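Local coordinates for peptidyl tryptophan dihydroxylase (Pseudomonas putida, PDB 7CTQ), which uses bound FAD as a flavoprotein monooxygenase to dihydroxylate a peptidyl tryptophan, a step essential for biogenesis of the tryptophylquinone cofactor of quinohemoprotein amine dehydrogenase, at residues V164-A168 and F229-A233; A217-D221 and R232-A237. The contacts are given in a common frame with arbitrary orientation. Residue numbers count along the deposited sequence, not the author numbering.

Contact 1: V164-A168 and F229-A233; sequences VWQAA and FDARA
W165, near the end of strand 158-166, lays its indole across the loop F229-A233, its benzo edge meeting the phenyl face of F229. V164-Q166 is extended; W165 (phi/psi -156/177) takes the p rotamer, chi2 near 103°. F229, first past helix 223-228, takes the m rotamer. This edge-to-face pair has its six-membered ring centroids 5.0 Å apart, planes at 57° and CZ2 of W165 3.6 Å from CD1 of F229. On the pyrrole side, NE1 of W165 donates a hydrogen bond to O of A231 (3.0 Å, 149°). The loop backbone runs alongside, CA of A167 5.5 Å from CA of A231 and CA of W165 6.5 Å from CA of A233. A233 (phi/psi 47/50) brings its CB to 3.7 Å from CB of W165; CB of A167 lies 4.2 Å from CB of A231. Within the loop, D230 makes a salt bridge to R188. The contact holds the loop between helix 223-228 and strand 238-243 against strand 158-166, with the indole about 14 Å from bound FAD, beyond direct contact. One tryptophan thus serves twice: its carbon surface packs against small and aromatic side chains, while its indole N-H pairs the A231 carbonyl within a mostly apolar contact.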
loop_
_atom_site.group_PDB
_atom_site.type_symbol
_atom_site.label_atom_id
_atom_site.label_comp_id
_atom_site.label_asym_id
_atom_site.label_seq_id
_atom_site.Cartn_x
_atom_site.Cartn_y
_atom_site.Cartn_z
ATOM N N VAL A 164 -6.841 9.913 21.116
ATOM C CA VAL A 164 -7.951 10.566 20.432
ATOM C C VAL A 164 -8.793 11.276 21.481
ATOM O O VAL A 164 -9.158 10.672 22.494
ATOM C CB VAL A 164 -8.814 9.557 19.654
ATOM C CG1 VAL A 164 -10.012 10.263 19.055
ATOM C CG2 VAL A 164 -7.993 8.871 18.559
ATOM N N TRP A 165 -9.103 12.545 21.245
ATOM C CA TRP A 165 -9.900 13.313 22.197
ATOM C C TRP A 165 -10.594 14.450 21.457
ATOM O O TRP A 165 -10.386 14.655 20.256
ATOM C CB TRP A 165 -9.036 13.833 23.349
ATOM C CG TRP A 165 -8.043 14.872 22.952
ATOM C CD1 TRP A 165 -8.137 16.216 23.164
ATOM C CD2 TRP A 165 -6.788 14.659 22.294
ATOM N NE1 TRP A 165 -7.025 16.856 22.676
ATOM C CE2 TRP A 165 -6.180 15.922 22.135
ATOM C CE3 TRP A 165 -6.123 13.522 21.811
ATOM C CZ2 TRP A 165 -4.935 16.084 21.509
ATOM C CZ3 TRP A 165 -4.889 13.684 21.197
ATOM C CH2 TRP A 165 -4.308 14.955 21.050
ATOM N N GLN A 166 -11.413 15.200 22.195
ATOM C CA GLN A 166 -12.227 16.276 21.649
ATOM C C GLN A 166 -11.754 17.618 22.191
ATOM O O GLN A 166 -11.440 17.745 23.378
ATOM C CB GLN A 166 -13.704 16.061 21.991
ATOM C CG GLN A 166 -14.654 17.118 21.439
ATOM C CD GLN A 166 -14.846 17.020 19.934
ATOM O OE1 GLN A 166 -15.083 15.937 19.396
ATOM N NE2 GLN A 166 -14.729 18.151 19.245
ATOM N N ALA A 167 -11.693 18.616 21.316
ATOM C CA ALA A 167 -11.290 19.959 21.707
ATOM C C ALA A 167 -12.226 20.954 21.027
ATOM O O ALA A 167 -13.257 20.576 20.459
ATOM C CB ALA A 167 -9.819 20.214 21.361
ATOM N N ALA A 168 -11.851 22.236 21.086
ATOM C CA ALA A 168 -12.684 23.299 20.531
ATOM C C ALA A 168 -12.627 23.277 19.009
ATOM O O ALA A 168 -11.533 23.207 18.436
ATOM C CB ALA A 168 -12.231 24.663 21.046
ATOM N N PHE A 229 -2.824 22.265 20.304
ATOM C CA PHE A 229 -4.011 21.838 21.034
ATOM C C PHE A 229 -4.180 22.702 22.275
ATOM O O PHE A 229 -3.287 22.758 23.128
ATOM C CB PHE A 229 -3.922 20.361 21.424
ATOM C CG PHE A 229 -3.663 19.438 20.268
ATOM C CD1 PHE A 229 -4.701 19.026 19.449
ATOM C CD2 PHE A 229 -2.385 18.977 20.009
ATOM C CE1 PHE A 229 -4.468 18.168 18.382
ATOM C CE2 PHE A 229 -2.137 18.121 18.943
ATOM C CZ PHE A 229 -3.183 17.713 18.130
ATOM N N ASP A 230 -5.333 23.360 22.382
ATOM C CA ASP A 230 -5.642 24.104 23.598
ATOM C C ASP A 230 -6.024 23.147 24.722
ATOM O O ASP A 230 -5.378 23.119 25.775
ATOM C CB ASP A 230 -6.757 25.117 23.319
ATOM C CG ASP A 230 -6.553 25.860 22.005
ATOM O OD1 ASP A 230 -5.396 26.208 21.685
ATOM O OD2 ASP A 230 -7.547 26.083 21.282
ATOM N N ALA A 231 -7.063 22.344 24.505
ATOM C CA ALA A 231 -7.411 21.256 25.408
ATOM C C ALA A 231 -6.700 19.986 24.963
ATOM O O ALA A 231 -6.813 19.588 23.800
ATOM C CB ALA A 231 -8.919 21.025 25.422
ATOM N N ARG A 232 -5.986 19.340 25.892
ATOM C CA ARG A 232 -5.231 18.142 25.574
ATOM C C ARG A 232 -5.856 16.850 26.092
ATOM O O ARG A 232 -5.513 15.774 25.583
ATOM C CB ARG A 232 -3.800 18.275 26.110
ATOM C CG ARG A 232 -2.983 19.355 25.397
ATOM C CD ARG A 232 -1.664 19.581 26.103
ATOM N NE ARG A 232 -1.856 20.290 27.366
ATOM C CZ ARG A 232 -0.899 20.511 28.261
ATOM N NH1 ARG A 232 0.331 20.065 28.048
ATOM N NH2 ARG A 232 -1.178 21.176 29.381
ATOM N N ALA A 233 -6.772 16.924 27.059
ATOM C CA ALA A 233 -7.404 15.742 27.657
ATOM C C ALA A 233 -6.370 14.673 28.018
ATOM O O ALA A 233 -6.509 13.494 27.685
ATOM C CB ALA A 233 -8.478 15.165 26.733
#

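Contact 2: A217-D221 and R232-A237; sequences ARRAD and RALASA
This is a surface contact between the C-terminal turn of helix 208-220 and the irregular loop that leads into strand 238-243, with one arginine reaching across the gap. A217-A220 is helical, and D221 N bonds back to O of R218 at 3.1 Å. Opposite, A233 has positive phi (47/50), and the chain then turns so that N of A237 donates to O of A233 at 3.0 Å. The backbones stay well apart: the nearest CA pair, A220 and L234, is 7.6 Å apart. R219 bridges this space with chi1 to chi3 in m, t and p, bringing its guanidinium among the loop carbonyls. Its NH1 stands 3.3 Å from O of R232 and 3.6 Å from CB of A237. L234, in the mt rotamer, covers one guanidinium face, CD2 lying 3.9 Å from NH1 of R219, and its CD1 is 4.3 Å from CB of A220. Two waters extend the link. One donates to O of L234 (2.8 Å) and weakly accepts from NH1 of R219 (2.8 Å); the other joins O of R219 to NH1 of R232, 2.8 Å from each. R219 also makes a cation-pi contact with W165 of strand 158-166 and touches W196 of strand 193-201, while R232 rests on V225 and T226 of helix 223-228, so the contact lies where helices 208-220 and 223-228 meet strands 158-166 and 193-201.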
loop_
_atom_site.group_PDB
_atom_site.type_symbol
_atom_site.label_atom_id
_atom_site.label_comp_id
_atom_site.label_asym_id
_atom_site.label_seq_id
_atom_site.Cartn_x
_atom_site.Cartn_y
_atom_site.Cartn_z
ATOM N N ALA A 217 2.525 11.330 29.262
ATOM C CA ALA A 217 3.811 11.976 29.502
ATOM C C ALA A 217 4.465 12.441 28.206
ATOM O O ALA A 217 5.086 13.514 28.171
ATOM C CB ALA A 217 4.741 11.041 30.270
ATOM N N ARG A 218 4.348 11.647 27.127
ATOM C CA ARG A 218 4.945 12.050 25.852
ATOM C C ARG A 218 4.245 13.274 25.272
ATOM O O ARG A 218 4.908 14.211 24.796
ATOM C CB ARG A 218 4.914 10.882 24.857
ATOM C CG ARG A 218 6.045 9.885 25.069
ATOM C CD ARG A 218 6.275 9.029 23.827
ATOM N NE ARG A 218 7.286 8.006 24.053
ATOM C CZ ARG A 218 8.555 8.100 23.665
ATOM N NH1 ARG A 218 8.995 9.173 23.016
ATOM N NH2 ARG A 218 9.389 7.113 23.942
ATOM N N ARG A 219 2.906 13.291 25.300
ATOM C CA ARG A 219 2.181 14.470 24.831
ATOM C C ARG A 219 2.494 15.687 25.692
ATOM O O ARG A 219 2.696 16.792 25.170
ATOM C CB ARG A 219 0.677 14.195 24.807
ATOM C CG ARG A 219 0.267 13.210 23.737
ATOM C CD ARG A 219 -1.156 12.766 23.931
ATOM N NE ARG A 219 -2.043 13.890 23.804
ATOM C CZ ARG A 219 -3.186 14.030 24.455
ATOM N NH1 ARG A 219 -3.620 13.103 25.298
ATOM N NH2 ARG A 219 -3.892 15.121 24.244
ATOM N N ALA A 220 2.568 15.502 27.014
ATOM C CA ALA A 220 2.894 16.617 27.899
ATOM C C ALA A 220 4.290 17.168 27.651
ATOM O O ALA A 220 4.564 18.320 28.002
ATOM C CB ALA A 220 2.768 16.180 29.360
ATOM N N ASP A 221 5.179 16.382 27.056
ATOM C CA ASP A 221 6.546 16.817 26.848
ATOM C C ASP A 221 6.742 17.541 25.524
ATOM O O ASP A 221 7.851 18.008 25.250
ATOM C CB ASP A 221 7.499 15.616 26.931
ATOM C CG ASP A 221 7.627 15.055 28.352
ATOM O OD1 ASP A 221 7.009 15.614 29.295
ATOM O OD2 ASP A 221 8.345 14.039 28.521
ATOM N N ARG A 232 -5.986 19.340 25.892
ATOM C CA ARG A 232 -5.231 18.142 25.574
ATOM C C ARG A 232 -5.856 16.850 26.092
ATOM O O ARG A 232 -5.513 15.774 25.583
ATOM C CB ARG A 232 -3.800 18.275 26.110
ATOM C CG ARG A 232 -2.983 19.355 25.397
ATOM C CD ARG A 232 -1.664 19.581 26.103
ATOM N NE ARG A 232 -1.856 20.290 27.366
ATOM C CZ ARG A 232 -0.899 20.511 28.261
ATOM N NH1 ARG A 232 0.331 20.065 28.048
ATOM N NH2 ARG A 232 -1.178 21.176 29.381
ATOM N N ALA A 233 -6.772 16.924 27.059
ATOM C CA ALA A 233 -7.404 15.742 27.657
ATOM C C ALA A 233 -6.370 14.673 28.018
ATOM O O ALA A 233 -6.509 13.494 27.685
ATOM C CB ALA A 233 -8.478 15.165 26.733
ATOM N N LEU A 234 -5.327 15.103 28.726
ATOM C CA LEU A 234 -4.219 14.215 29.041
ATOM C C LEU A 234 -4.662 12.995 29.834
ATOM O O LEU A 234 -4.071 11.919 29.689
ATOM C CB LEU A 234 -3.144 14.995 29.796
ATOM C CG LEU A 234 -2.397 16.027 28.943
ATOM C CD1 LEU A 234 -1.452 16.879 29.769
ATOM C CD2 LEU A 234 -1.626 15.332 27.810
ATOM N N ALA A 235 -5.698 13.122 30.663
ATOM C CA ALA A 235 -6.114 11.964 31.443
ATOM C C ALA A 235 -7.168 11.111 30.737
ATOM O O ALA A 235 -7.140 9.881 30.853
ATOM C CB ALA A 235 -6.654 12.404 32.812
ATOM N N SER A 236 -8.107 11.725 30.013
ATOM C CA SER A 236 -9.277 11.002 29.525
ATOM C C SER A 236 -9.198 10.614 28.053
ATOM O O SER A 236 -10.107 9.939 27.568
ATOM C CB SER A 236 -10.549 11.832 29.760
ATOM O OG SER A 236 -10.597 12.950 28.890
ATOM N N ALA A 237 -8.162 11.039 27.327
ATOM C CA ALA A 237 -8.058 10.689 25.910
ATOM C C ALA A 237 -8.101 9.176 25.723
ATOM O O ALA A 237 -7.501 8.424 26.497
ATOM C CB ALA A 237 -6.762 11.246 25.317
HETATM O O HOH W 1 -2.869 11.306 27.251
HETATM O O HOH W 2 1.763 19.426 25.708
#

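Overall arrangement
From the N terminus, strand 158-166 supplies the first side of contact 1, helix 208-220 the first side of contact 2, and both end on the loop between helix 223-228 and strand 238-243. Contact 1 closes the longer excursion, through the hairpin strands and both helices; the 217-221 segment of contact 2 falls within it, and contact 2 closes a loop of 10 residues that contains helix 223-228. The second segments overlap at R232 and A233, so the two closures end on one shared stretch. Their centres are 9 Å apart, and CZ2 of W165 lies 3.1 Å from NH2 of R219. They illustrate how one irregular connection joins a helical pair to strand 158-166 of the mixed sheet.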